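Local coordinates for sensor histidine kinase PdtaS (Mycobacterium tuberculosis, PDB 2YKF), which probably senses cyclic di-GMP through its cytosolic sensor region and autophosphorylates on histidine, signalling to PdtaR as mycobacteria adapt to nutrient deprivation, at residues L37-Y42 / H143-Y148; S112-P117 / L128-P133; R174-A179 / L261-P266; D181-L186 / A277-D282. All blocks are in the same frame, centred on the assembly; numbering follows the deposited sequence. Where two conformers were deposited one is given.

Interaction 1. Residues L37-Y42 / H143-Y148; sequences LSFADY and HLETAY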
loop_
_atom_site.group_PDB
_atom_site.type_symbol
_atom_site.label_atom_id
_atom_site.label_comp_id
_atom_site.label_asym_id
_atom_site.label_seq_id
_atom_site.Cartn_x
_atom_site.Cartn_y
_atom_site.Cartn_z
ATOM N N LEU A 37 5.676 8.552 -2.022
ATOM C CA LEU A 37 6.686 9.401 -1.344
ATOM C C LEU A 37 6.428 10.885 -1.577
ATOM O O LEU A 37 6.867 11.714 -0.775
ATOM C CB LEU A 37 8.060 9.038 -1.844
ATOM C CG LEU A 37 8.674 7.670 -1.545
ATOM C CD1 LEU A 37 9.904 7.508 -2.420
ATOM C CD2 LEU A 37 9.016 7.513 -0.113
ATOM N N SER A 38 5.819 11.224 -2.711
ATOM C CA SER A 38 5.514 12.630 -3.019
ATOM C C SER A 38 4.185 13.080 -2.389
ATOM O O SER A 38 3.887 14.261 -2.434
ATOM C CB SER A 38 5.399 12.869 -4.531
ATOM O OG SER A 38 6.517 12.399 -5.257
ATOM N N PHE A 39 3.334 12.143 -1.907
ATOM C CA PHE A 39 1.951 12.485 -1.540
ATOM C C PHE A 39 1.247 13.244 -2.669
ATOM O O PHE A 39 0.520 14.241 -2.414
ATOM C CB PHE A 39 1.912 13.341 -0.234
ATOM C CG PHE A 39 2.689 12.742 0.891
ATOM C CD1 PHE A 39 2.090 11.838 1.756
ATOM C CD2 PHE A 39 4.022 13.049 1.089
ATOM C CE1 PHE A 39 2.815 11.248 2.779
ATOM C CE2 PHE A 39 4.746 12.437 2.091
ATOM C CZ PHE A 39 4.140 11.557 2.959
ATOM N N ALA A 40 1.430 12.779 -3.899
ATOM C CA ALA A 40 1.044 13.514 -5.108
ATOM C C ALA A 40 0.580 12.607 -6.184
ATOM O O ALA A 40 1.059 11.440 -6.297
ATOM C CB ALA A 40 2.307 14.392 -5.625
ATOM N N ASP A 41 -0.280 13.148 -7.063
ATOM C CA ASP A 41 -0.623 12.511 -8.298
ATOM C C ASP A 41 0.425 12.718 -9.409
ATOM O O ASP A 41 1.061 13.790 -9.486
ATOM C CB ASP A 41 -1.940 13.125 -8.815
ATOM C CG ASP A 41 -3.069 12.894 -7.896
ATOM O OD1 ASP A 41 -3.653 11.796 -8.049
ATOM O OD2 ASP A 41 -3.411 13.793 -7.059
ATOM N N TYR A 42 0.625 11.721 -10.290
ATOM C CA TYR A 42 1.486 12.000 -11.479
ATOM C C TYR A 42 0.744 11.628 -12.715
ATOM O O TYR A 42 -0.032 10.597 -12.735
ATOM C CB TYR A 42 2.795 11.155 -11.446
ATOM C CG TYR A 42 3.808 11.698 -10.458
ATOM C CD1 TYR A 42 3.748 11.361 -9.098
ATOM C CD2 TYR A 42 4.829 12.595 -10.894
ATOM C CE1 TYR A 42 4.642 11.926 -8.178
ATOM C CE2 TYR A 42 5.727 13.137 -10.023
ATOM C CZ TYR A 42 5.665 12.770 -8.666
ATOM O OH TYR A 42 6.601 13.276 -7.823
ATOM N N HIS A 143 8.537 14.707 10.379
ATOM C CA HIS A 143 9.737 14.055 9.869
ATOM C C HIS A 143 9.503 12.999 8.770
ATOM O O HIS A 143 10.266 12.958 7.768
ATOM C CB HIS A 143 10.559 13.482 10.994
ATOM C CG HIS A 143 11.110 14.555 11.877
ATOM N ND1 HIS A 143 10.961 14.548 13.248
ATOM C CD2 HIS A 143 11.685 15.742 11.563
ATOM C CE1 HIS A 143 11.484 15.656 13.746
ATOM N NE2 HIS A 143 11.952 16.385 12.743
ATOM N N LEU A 144 8.463 12.179 8.939
ATOM C CA LEU A 144 8.143 11.121 7.943
ATOM C C LEU A 144 7.899 11.778 6.617
ATOM O O LEU A 144 8.550 11.437 5.605
ATOM C CB LEU A 144 6.901 10.307 8.362
ATOM C CG LEU A 144 6.541 9.179 7.357
ATOM C CD1 LEU A 144 5.880 8.034 8.147
ATOM C CD2 LEU A 144 5.638 9.550 6.217
ATOM N N GLU A 145 7.002 12.766 6.599
ATOM C CA GLU A 145 6.679 13.423 5.343
ATOM C C GLU A 145 7.886 14.159 4.718
ATOM O O GLU A 145 8.109 14.109 3.493
ATOM C CB GLU A 145 5.475 14.393 5.540
ATOM C CG GLU A 145 4.180 13.648 6.100
ATOM C CD GLU A 145 4.167 13.306 7.661
ATOM O OE1 GLU A 145 5.125 13.613 8.448
ATOM O OE2 GLU A 145 3.144 12.715 8.086
ATOM N N THR A 146 8.690 14.815 5.542
ATOM C CA THR A 146 9.959 15.350 5.002
ATOM C C THR A 146 10.873 14.296 4.395
ATOM O O THR A 146 11.366 14.467 3.224
ATOM C CB THR A 146 10.720 16.158 6.079
ATOM O OG1 THR A 146 9.833 17.155 6.566
ATOM C CG2 THR A 146 11.873 16.788 5.504
ATOM N N ALA A 147 11.128 13.198 5.142
ATOM C CA ALA A 147 12.061 12.130 4.618
ATOM C C ALA A 147 11.530 11.526 3.295
ATOM O O ALA A 147 12.281 11.291 2.305
ATOM C CB ALA A 147 12.204 11.007 5.688
ATOM N N TYR A 148 10.204 11.367 3.234
ATOM C CA TYR A 148 9.573 10.815 1.989
ATOM C C TYR A 148 9.738 11.789 0.821
ATOM O O TYR A 148 10.080 11.372 -0.303
ATOM C CB TYR A 148 8.075 10.619 2.213
ATOM C CG TYR A 148 7.613 9.355 2.842
ATOM C CD1 TYR A 148 8.405 8.626 3.666
ATOM C CD2 TYR A 148 6.316 8.885 2.577
ATOM C CE1 TYR A 148 7.928 7.424 4.223
ATOM C CE2 TYR A 148 5.862 7.721 3.129
ATOM C CZ TYR A 148 6.648 7.022 3.952
ATOM O OH TYR A 148 6.192 5.850 4.535
#

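Interaction 2. Residues S112-P117 / L128-P133; sequences SVEVSP and LTRHQP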
loop_
_atom_site.group_PDB
_atom_site.type_symbol
_atom_site.label_atom_id
_atom_site.label_comp_id
_atom_site.label_asym_id
_atom_site.label_seq_id
_atom_site.Cartn_x
_atom_site.Cartn_y
_atom_site.Cartn_z
ATOM N N SER A 112 -0.846 22.691 -7.979
ATOM C CA SER A 112 0.548 23.242 -7.760
ATOM C C SER A 112 1.649 22.672 -8.745
ATOM O O SER A 112 2.837 22.536 -8.361
ATOM C CB SER A 112 0.935 23.124 -6.243
ATOM O OG SER A 112 2.196 22.489 -5.944
ATOM N N VAL A 113 1.254 22.431 -10.015
ATOM C CA VAL A 113 1.904 21.458 -10.940
ATOM C C VAL A 113 3.411 21.614 -11.269
ATOM O O VAL A 113 3.819 22.573 -11.947
ATOM C CB VAL A 113 1.089 21.309 -12.287
ATOM C CG1 VAL A 113 1.755 20.327 -13.232
ATOM C CG2 VAL A 113 -0.315 20.843 -12.016
ATOM N N GLU A 114 4.227 20.644 -10.846
ATOM C CA GLU A 114 5.622 20.593 -11.294
ATOM C C GLU A 114 5.818 19.605 -12.438
ATOM O O GLU A 114 5.164 18.556 -12.524
ATOM C CB GLU A 114 6.552 20.277 -10.141
ATOM C CG GLU A 114 6.335 21.194 -8.940
ATOM C CD GLU A 114 6.315 20.421 -7.637
ATOM O OE1 GLU A 114 7.280 19.645 -7.405
ATOM O OE2 GLU A 114 5.316 20.549 -6.866
ATOM N N VAL A 115 6.724 19.955 -13.318
ATOM C CA VAL A 115 6.900 19.267 -14.529
ATOM C C VAL A 115 8.324 18.773 -14.494
ATOM O O VAL A 115 9.248 19.507 -14.099
ATOM C CB VAL A 115 6.635 20.232 -15.719
ATOM C CG1 VAL A 115 6.910 19.594 -17.047
ATOM C CG2 VAL A 115 5.207 20.773 -15.651
ATOM N N SER A 116 8.504 17.512 -14.837
ATOM C CA SER A 116 9.854 16.936 -14.941
ATOM C C SER A 116 10.000 15.897 -16.037
ATOM O O SER A 116 9.073 15.124 -16.335
ATOM C CB SER A 116 10.328 16.406 -13.602
ATOM O OG SER A 116 9.420 15.474 -13.110
ATOM N N PRO A 117 11.194 15.828 -16.617
ATOM C CA PRO A 117 11.396 14.918 -17.696
ATOM C C PRO A 117 11.782 13.494 -17.270
ATOM O O PRO A 117 12.388 13.283 -16.225
ATOM C CB PRO A 117 12.610 15.523 -18.400
ATOM C CG PRO A 117 13.408 16.067 -17.229
ATOM C CD PRO A 117 12.379 16.691 -16.378
ATOM N N LEU A 128 6.535 14.001 -16.825
ATOM C CA LEU A 128 5.605 13.750 -15.723
ATOM C C LEU A 128 5.101 15.045 -15.306
ATOM O O LEU A 128 5.900 15.977 -15.165
ATOM C CB LEU A 128 6.394 13.190 -14.523
ATOM C CG LEU A 128 7.135 11.851 -14.773
ATOM C CD1 LEU A 128 7.763 11.402 -13.480
ATOM C CD2 LEU A 128 6.150 10.779 -15.226
ATOM N N THR A 129 3.801 15.155 -15.074
ATOM C CA THR A 129 3.319 16.307 -14.274
ATOM C C THR A 129 2.896 15.824 -12.901
ATOM O O THR A 129 2.266 14.740 -12.787
ATOM C CB THR A 129 2.169 17.044 -14.991
ATOM O OG1 THR A 129 1.125 16.098 -15.348
ATOM C CG2 THR A 129 2.748 17.788 -16.302
ATOM N N ARG A 130 3.304 16.566 -11.869
ATOM C CA ARG A 130 2.957 16.276 -10.494
ATOM C C ARG A 130 1.803 17.218 -10.018
ATOM O O ARG A 130 1.852 18.437 -10.257
ATOM C CB ARG A 130 4.203 16.469 -9.624
ATOM C CG ARG A 130 4.074 16.208 -8.126
ATOM C CD ARG A 130 5.464 16.441 -7.413
ATOM N NE ARG A 130 5.441 16.367 -5.917
ATOM C CZ ARG A 130 6.537 16.286 -5.130
ATOM N NH1 ARG A 130 7.763 16.247 -5.659
ATOM N NH2 ARG A 130 6.418 16.214 -3.802
ATOM N N HIS A 131 0.766 16.674 -9.390
ATOM C CA HIS A 131 -0.353 17.503 -8.964
ATOM C C HIS A 131 -0.603 17.161 -7.529
ATOM O O HIS A 131 -0.587 15.968 -7.169
ATOM C CB HIS A 131 -1.579 17.148 -9.774
ATOM C CG HIS A 131 -1.365 17.142 -11.259
ATOM N ND1 HIS A 131 -2.044 17.990 -12.108
ATOM C CD2 HIS A 131 -0.628 16.325 -12.051
ATOM C CE1 HIS A 131 -1.701 17.719 -13.361
ATOM N NE2 HIS A 131 -0.855 16.700 -13.352
ATOM N N GLN A 132 -0.801 18.159 -6.676
ATOM C CA GLN A 132 -1.016 17.865 -5.291
ATOM C C GLN A 132 -1.870 18.904 -4.613
ATOM O O GLN A 132 -2.073 19.973 -5.187
ATOM C CB GLN A 132 0.337 17.739 -4.603
ATOM C CG GLN A 132 1.094 19.050 -4.418
ATOM C CD GLN A 132 2.536 18.796 -3.967
ATOM O OE1 GLN A 132 2.783 18.131 -2.947
ATOM N NE2 GLN A 132 3.486 19.310 -4.736
ATOM N N PRO A 133 -2.381 18.596 -3.402
ATOM C CA PRO A 133 -3.309 19.509 -2.746
ATOM C C PRO A 133 -2.701 20.875 -2.541
ATOM O O PRO A 133 -1.461 20.999 -2.403
ATOM C CB PRO A 133 -3.583 18.826 -1.409
ATOM C CG PRO A 133 -3.316 17.360 -1.674
ATOM C CD PRO A 133 -2.125 17.407 -2.558
#

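Interaction 3. Residues R174-A179 / L261-P266; sequences RSSPRA and LLRTLP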
loop_
_atom_site.group_PDB
_atom_site.type_symbol
_atom_site.label_atom_id
_atom_site.label_comp_id
_atom_site.label_asym_id
_atom_site.label_seq_id
_atom_site.Cartn_x
_atom_site.Cartn_y
_atom_site.Cartn_z
ATOM N N ARG A 174 4.812 -7.683 -7.304
ATOM C CA ARG A 174 3.479 -7.392 -6.733
ATOM C C ARG A 174 3.516 -7.365 -5.215
ATOM O O ARG A 174 2.710 -6.727 -4.586
ATOM C CB ARG A 174 2.450 -8.413 -7.205
ATOM C CG ARG A 174 2.018 -8.199 -8.607
ATOM C CD ARG A 174 1.264 -9.414 -9.108
ATOM N NE ARG A 174 1.073 -9.379 -10.560
ATOM C CZ ARG A 174 0.796 -10.459 -11.285
ATOM N NH1 ARG A 174 0.709 -11.644 -10.692
ATOM N NH2 ARG A 174 0.610 -10.368 -12.598
ATOM N N SER A 175 4.466 -8.116 -4.652
ATOM C CA SER A 175 4.551 -8.329 -3.212
ATOM C C SER A 175 5.535 -7.345 -2.468
ATOM O O SER A 175 5.526 -7.302 -1.223
ATOM C CB SER A 175 4.967 -9.789 -2.947
ATOM O OG SER A 175 6.229 -10.083 -3.588
ATOM N N SER A 176 6.332 -6.531 -3.186
ATOM C CA SER A 176 7.354 -5.751 -2.478
ATOM C C SER A 176 6.696 -4.730 -1.554
ATOM O O SER A 176 5.571 -4.342 -1.805
ATOM C CB SER A 176 8.315 -5.063 -3.418
ATOM O OG SER A 176 7.627 -4.176 -4.247
ATOM N N PRO A 177 7.419 -4.282 -0.523
ATOM C CA PRO A 177 6.870 -3.303 0.452
ATOM C C PRO A 177 6.398 -2.037 -0.257
ATOM O O PRO A 177 6.988 -1.687 -1.268
ATOM C CB PRO A 177 8.077 -2.931 1.312
ATOM C CG PRO A 177 9.127 -3.852 0.992
ATOM C CD PRO A 177 8.848 -4.544 -0.327
ATOM N N ARG A 178 5.333 -1.404 0.221
ATOM C CA ARG A 178 4.986 -0.068 -0.169
ATOM C C ARG A 178 5.759 0.852 0.762
ATOM O O ARG A 178 6.178 0.459 1.838
ATOM C CB ARG A 178 3.452 0.177 -0.039
ATOM C CG ARG A 178 2.554 -0.959 -0.675
ATOM C CD ARG A 178 2.741 -1.091 -2.218
ATOM N NE ARG A 178 1.769 -2.074 -2.753
ATOM C CZ ARG A 178 0.570 -1.750 -3.253
ATOM N NH1 ARG A 178 0.176 -0.468 -3.317
ATOM N NH2 ARG A 178 -0.252 -2.705 -3.712
ATOM N N ALA A 179 6.020 2.075 0.317
ATOM C CA ALA A 179 6.656 3.074 1.190
ATOM C C ALA A 179 6.047 3.118 2.628
ATOM O O ALA A 179 6.776 3.078 3.630
ATOM C CB ALA A 179 6.587 4.483 0.487
ATOM N N LEU A 261 10.070 -8.411 4.413
ATOM C CA LEU A 261 10.426 -8.292 2.996
ATOM C C LEU A 261 11.181 -6.989 2.895
ATOM O O LEU A 261 10.751 -5.998 3.450
ATOM C CB LEU A 261 9.201 -8.145 2.064
ATOM C CG LEU A 261 8.278 -9.313 1.836
ATOM C CD1 LEU A 261 7.159 -8.845 0.844
ATOM C CD2 LEU A 261 9.123 -10.401 1.246
ATOM N N LEU A 262 12.295 -7.005 2.176
ATOM C CA LEU A 262 13.129 -5.813 2.031
ATOM C C LEU A 262 13.210 -5.509 0.573
ATOM O O LEU A 262 13.367 -6.445 -0.243
ATOM C CB LEU A 262 14.568 -6.088 2.473
ATOM C CG LEU A 262 14.792 -6.390 3.927
ATOM C CD1 LEU A 262 16.259 -6.790 4.108
ATOM C CD2 LEU A 262 14.499 -5.184 4.704
ATOM N N ARG A 263 13.162 -4.218 0.238
ATOM C CA ARG A 263 13.469 -3.768 -1.119
ATOM C C ARG A 263 14.489 -2.595 -1.064
ATOM O O ARG A 263 14.272 -1.606 -0.337
ATOM C CB ARG A 263 12.209 -3.316 -1.814
ATOM C CG ARG A 263 12.545 -2.853 -3.197
ATOM C CD ARG A 263 11.429 -2.220 -3.828
ATOM N NE ARG A 263 11.874 -1.569 -5.064
ATOM C CZ ARG A 263 11.069 -0.813 -5.775
ATOM N NH1 ARG A 263 9.819 -0.610 -5.333
ATOM N NH2 ARG A 263 11.507 -0.254 -6.900
ATOM N N THR A 264 15.631 -2.745 -1.745
ATOM C CA THR A 264 16.667 -1.727 -1.717
ATOM C C THR A 264 16.641 -0.992 -3.074
ATOM O O THR A 264 16.263 -1.576 -4.118
ATOM C CB THR A 264 18.077 -2.342 -1.489
ATOM O OG1 THR A 264 18.384 -3.260 -2.577
ATOM C CG2 THR A 264 18.069 -3.186 -0.175
ATOM N N LEU A 265 17.034 0.275 -3.018
ATOM C CA LEU A 265 17.057 1.204 -4.170
ATOM C C LEU A 265 18.274 2.077 -3.991
ATOM O O LEU A 265 18.338 2.838 -3.050
ATOM C CB LEU A 265 15.866 2.165 -4.120
ATOM C CG LEU A 265 14.578 1.548 -4.484
ATOM C CD1 LEU A 265 14.000 1.188 -3.099
ATOM C CD2 LEU A 265 13.748 2.637 -5.218
ATOM N N PRO A 266 19.301 1.875 -4.806
ATOM C CA PRO A 266 20.475 2.744 -4.674
ATOM C C PRO A 266 20.105 4.170 -5.164
ATOM O O PRO A 266 19.279 4.318 -6.078
ATOM C CB PRO A 266 21.503 2.082 -5.593
ATOM C CG PRO A 266 20.725 1.287 -6.578
ATOM C CD PRO A 266 19.423 0.882 -5.887
HETATM O O HOH W 1 8.421 -1.699 -3.669
#

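Interaction 4. Residues D181-L186 / A277-D282; sequences DGFIRL and AILIRD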
loop_
_atom_site.group_PDB
_atom_site.type_symbol
_atom_site.label_atom_id
_atom_site.label_comp_id
_atom_site.label_asym_id
_atom_site.label_seq_id
_atom_site.Cartn_x
_atom_site.Cartn_y
_atom_site.Cartn_z
ATOM N N ASP A 181 4.698 0.859 4.371
ATOM C CA ASP A 181 5.076 -0.322 5.162
ATOM C C ASP A 181 6.298 -0.120 6.055
ATOM O O ASP A 181 6.426 -0.769 7.103
ATOM C CB ASP A 181 5.280 -1.564 4.251
ATOM C CG ASP A 181 3.987 -1.960 3.500
ATOM O OD1 ASP A 181 2.845 -1.703 3.997
ATOM O OD2 ASP A 181 4.091 -2.539 2.400
ATOM N N GLY A 182 7.271 0.678 5.599
ATOM C CA GLY A 182 8.489 0.869 6.401
ATOM C C GLY A 182 9.537 1.506 5.458
ATOM O O GLY A 182 9.766 1.010 4.355
ATOM N N PHE A 183 10.145 2.584 5.897
ATOM C CA PHE A 183 11.040 3.338 5.011
ATOM C C PHE A 183 12.280 3.676 5.788
ATOM O O PHE A 183 12.164 4.161 6.954
ATOM C CB PHE A 183 10.381 4.658 4.602
ATOM C CG PHE A 183 11.284 5.542 3.769
ATOM C CD1 PHE A 183 11.463 5.290 2.462
ATOM C CD2 PHE A 183 12.028 6.562 4.366
ATOM C CE1 PHE A 183 12.314 6.132 1.656
ATOM C CE2 PHE A 183 12.881 7.358 3.619
ATOM C CZ PHE A 183 13.031 7.142 2.266
ATOM N N ILE A 184 13.457 3.439 5.181
ATOM C CA ILE A 184 14.784 3.748 5.811
ATOM C C ILE A 184 15.638 4.506 4.785
ATOM O O ILE A 184 15.682 4.105 3.618
ATOM C CB ILE A 184 15.529 2.449 6.125
ATOM C CG1 ILE A 184 14.931 1.779 7.368
ATOM C CG2 ILE A 184 17.045 2.681 6.428
ATOM C CD1 ILE A 184 15.306 0.299 7.561
ATOM N N ARG A 185 16.258 5.618 5.190
ATOM C CA ARG A 185 17.184 6.310 4.312
ATOM C C ARG A 185 18.595 6.034 4.835
ATOM O O ARG A 185 18.865 6.242 6.020
ATOM C CB ARG A 185 16.874 7.806 4.246
ATOM C CG ARG A 185 17.843 8.619 3.396
ATOM C CD ARG A 185 17.734 8.263 1.942
ATOM N NE ARG A 185 19.049 8.304 1.303
ATOM C CZ ARG A 185 19.617 9.402 0.820
ATOM N NH1 ARG A 185 18.976 10.563 0.874
ATOM N NH2 ARG A 185 20.814 9.336 0.256
ATOM N N LEU A 186 19.468 5.519 3.951
ATOM C CA LEU A 186 20.888 5.295 4.344
ATOM C C LEU A 186 21.749 6.370 3.680
ATOM O O LEU A 186 21.523 6.699 2.550
ATOM C CB LEU A 186 21.411 3.953 3.833
ATOM C CG LEU A 186 20.821 2.649 4.299
ATOM C CD1 LEU A 186 21.818 1.511 3.904
ATOM C CD2 LEU A 186 20.628 2.724 5.818
ATOM N N ALA A 277 17.728 3.985 -0.443
ATOM C CA ALA A 277 16.428 3.893 0.274
ATOM C C ALA A 277 16.230 2.406 0.447
ATOM O O ALA A 277 16.655 1.616 -0.411
ATOM C CB ALA A 277 15.269 4.531 -0.558
ATOM N N ILE A 278 15.631 2.022 1.572
ATOM C CA ILE A 278 15.263 0.676 1.810
ATOM C C ILE A 278 13.817 0.680 2.260
ATOM O O ILE A 278 13.440 1.362 3.238
ATOM C CB ILE A 278 16.188 0.006 2.874
ATOM C CG1 ILE A 278 17.654 0.010 2.341
ATOM C CG2 ILE A 278 15.734 -1.446 3.236
ATOM C CD1 ILE A 278 18.606 -0.643 3.241
ATOM N N LEU A 279 13.017 -0.134 1.596
ATOM C CA LEU A 279 11.614 -0.309 2.059
ATOM C C LEU A 279 11.518 -1.647 2.749
ATOM O O LEU A 279 12.184 -2.606 2.364
ATOM C CB LEU A 279 10.661 -0.271 0.889
ATOM C CG LEU A 279 10.945 0.870 -0.104
ATOM C CD1 LEU A 279 9.972 0.640 -1.251
ATOM C CD2 LEU A 279 10.688 2.175 0.561
ATOM N N ILE A 280 10.773 -1.686 3.836
ATOM C CA ILE A 280 10.649 -2.931 4.612
ATOM C C ILE A 280 9.214 -3.186 4.979
ATOM O O ILE A 280 8.477 -2.270 5.260
ATOM C CB ILE A 280 11.581 -2.932 5.851
ATOM C CG1 ILE A 280 11.461 -4.246 6.662
ATOM C CG2 ILE A 280 11.345 -1.728 6.743
ATOM C CD1 ILE A 280 12.466 -4.262 7.864
ATOM N N ARG A 281 8.789 -4.455 4.907
ATOM C CA ARG A 281 7.424 -4.752 5.309
ATOM C C ARG A 281 7.500 -5.970 6.231
ATOM O O ARG A 281 8.038 -6.984 5.826
ATOM C CB ARG A 281 6.570 -5.139 4.104
ATOM C CG ARG A 281 5.113 -5.401 4.568
ATOM C CD ARG A 281 4.132 -5.879 3.480
ATOM N NE ARG A 281 2.805 -5.782 4.112
ATOM C CZ ARG A 281 1.678 -6.376 3.679
ATOM N NH1 ARG A 281 1.671 -7.075 2.526
ATOM N NH2 ARG A 281 0.532 -6.173 4.365
ATOM N N ASP A 282 6.995 -5.856 7.449
ATOM C CA ASP A 282 6.832 -7.035 8.325
ATOM C C ASP A 282 5.766 -7.973 7.770
ATOM O O ASP A 282 4.548 -7.676 7.732
ATOM C CB ASP A 282 6.528 -6.562 9.748
ATOM C CG ASP A 282 6.370 -7.736 10.739
ATOM O OD1 ASP A 282 6.329 -8.890 10.263
ATOM O OD2 ASP A 282 6.303 -7.480 11.975
HETATM O O HOH W 2 5.834 -3.324 8.122
#

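Interaction 1. Residues L37-Y42 / H143-Y148
Tyr-148 presents one ring face to Leu-37 and meets Phe-39 beside it. CD2 of Leu-37 sits 4.0 Å from the centroid of the Tyr-148 ring and 22° off its normal, a CH-pi contact displaced toward the rim. On the opposite face CD2 of Leu-144, one helical turn earlier, lies over the ring centre, so the phenol is clamped between two leucine methyl groups. Phe-39 meets Tyr-148 as a near-parallel ring pair, planes 18° apart, slid so far that the rings barely overlap: the centroids are 5.6 Å apart, and the closest approach is CZ of Phe-39 to CD2 of Tyr-148 at 3.5 Å. CZ of Phe-39 also touches CG of Glu-145 at 3.8 Å, while CD2 of Leu-144 reaches the edge of the Phe-39 ring. The Glu-145 carboxylate is paired with Arg-139 in a salt bridge.

Phe-39, with positive phi (51°), is the C-prime residue of a Schellman motif closing helix 18-38, where Ala-40 N bonds to Ala-35 O and Phe-39 N to Asp-36 O. Beyond the helix end, in the strand, Tyr-42 OH donates to Ser-38 OG at 2.7 Å, tying strand 41-47 back to the helix end. The buried contact therefore sets the helix 18-38 to strand 41-47 junction of the GAF domain against the start of helix 143-161, with Tyr-194 of strand 192-195 touching Leu-144.

Interaction 2. Residues S112-P117 / L128-P133
Three good backbone hydrogen bonds join Glu-114, Ser-116, Leu-128 and Arg-130 in the antiparallel beta hairpin of strands 114-120 and 123-131, at one side of the GAF-domain sheet. Ser-116 and Leu-128 exchange two of them: Leu-128 N to Ser-116 O is 2.8 Å and Ser-116 N to Leu-128 O 3.0 Å, each at 169° at the hydrogen. Arg-130 N gives Glu-114 O the third, 2.8 Å, whereas the return bond from Glu-114 N to Arg-130 O is weak, at 3.3 Å and 133°.

On the face carrying Glu-114 and Arg-130, the two side chains run side by side. The extended arginine places CD 3.7 Å from OE1 of Glu-114, but this oxygen stands well out of the guanidinium plane, and its 3.9 Å distance from NH1 of Arg-130 makes only a long, purely electrostatic salt bridge.

On the face carrying Val-115 and Thr-129, the CG2 methyl groups of the two residues meet, and helix 83-90 packs against both. Thr-129 OG1 is hydrogen-bonded to His-131 NE2 and Trp-45 NE1. Beyond the pairing, CG1 of Val-113 lies over one face of the His-131 ring, while its CG2 comes within 3.3 Å of ND1 of His-131.

Interaction 3. Residues R174-A179 / L261-P266
Arg-263 lies against the linker after helix 143-161, where Ser-176 and Pro-177 pass across strand 258-269 of the PAS-like sheet. Its CB meets CD of Pro-177 at 3.9 Å. CG then stands anti to the backbone N (chi1 180°), and the chain runs extended to NE, its CD passing 4.2 Å from CB of Ser-176. At the tip, NH1 donates to a water that also gives a proton to Pro-177 O, 2.8 Å away, and is hydrogen-bonded to Ser-176 OG. The recorded 2.4 Å between NH1 of Arg-263 and this water is unusually short, so its exact length is doubtful. If the water is placed correctly, it links the guanidinium to the linker; no direct hydrogen bond joins the two segments. NH2 turns to a different partner, Glu-30 of helix 18-38, in a salt bridge, so the arginine ties the PAS-like sheet to the long helix as well.

Pro-177 points into the contact and fits against the strand backbone: its CG is 3.6 Å from Leu-261 O, and its CD is 4.3 Å from CB of Leu-261. The second subunit is close by, with its Arg-174 packing on both Ser-175 and Leu-261. Pro-177 also packs on Leu-279 and Arg-281 of the adjacent strand 272-282. At the far end of the contact, CD1 of Leu-261 comes to 3.1 Å from Ser-175 O.

Interaction 4. Residues D181-L186 / A277-D282
Strands 183-186 and 272-282 are antiparallel neighbours inside the PAS-like sheet, although 90 residues separate the two segments. Ile-184 and Ile-278 form the hydrogen-bonded pair: Ile-184 N to Ile-278 O is 2.8 Å and Ile-278 N to Ile-184 O 2.9 Å. Ile-280 N adds a bond to Gly-182 O, also 2.9 Å, arriving 45° above the carbonyl plane. Gly-182, at phi 165° and psi 130°, lets the chain come close here; a CB would clash with Ile-280 O.

The side chains divide between the two faces. On one, CB of Ile-184 meets CB of Ile-278, whose CD1 reaches CD1 of Leu-186 at 3.9 Å; helices 197-205 and 217-221 pack over this side. On the other, CD2 of Leu-279 approaches the edge of the Phe-183 ring, 3.7 Å from CD1, and CB of Ala-277 touches CE1.

Beyond the ladder, OD2 of Asp-181 lies 3.5 Å from CD of Arg-281. Their salt bridge is long and out of the guanidinium plane, and the carboxylate has a stronger partner in Arg-178 of the second subunit. A water links Asp-181 O to Asp-282 N. The strand order 2-1-5-4-3, with the first strand paired to the last, is the arrangement of the PAS fold.

How the interactions relate
Interactions 1 and 2 share the GAF sheet: Asp-41 N lies 2.8 Å from His-131 O, a probable hydrogen bond between neighbouring strands, and interaction 2 is nested within the chain loop that interaction 1 closes. Interactions 3 and 4 meet in the PAS-like sheet, their centres 7 Å apart, with Arg-263 O 2.7 Å from Leu-279 N; both touch the second subunit. Though within the GAF domain, interaction 1 reaches toward the PAS-like part: Tyr-148 OH is 3.0 Å from Ala-179 O, a probable hydrogen bond, and its ring meets Phe-183 edge-to-face. A sulfate, probably from crystallisation, lies about 3 Å from the Tyr-148 side chain. Interactions 2 and 4 stand about 25 Å apart, centre to centre.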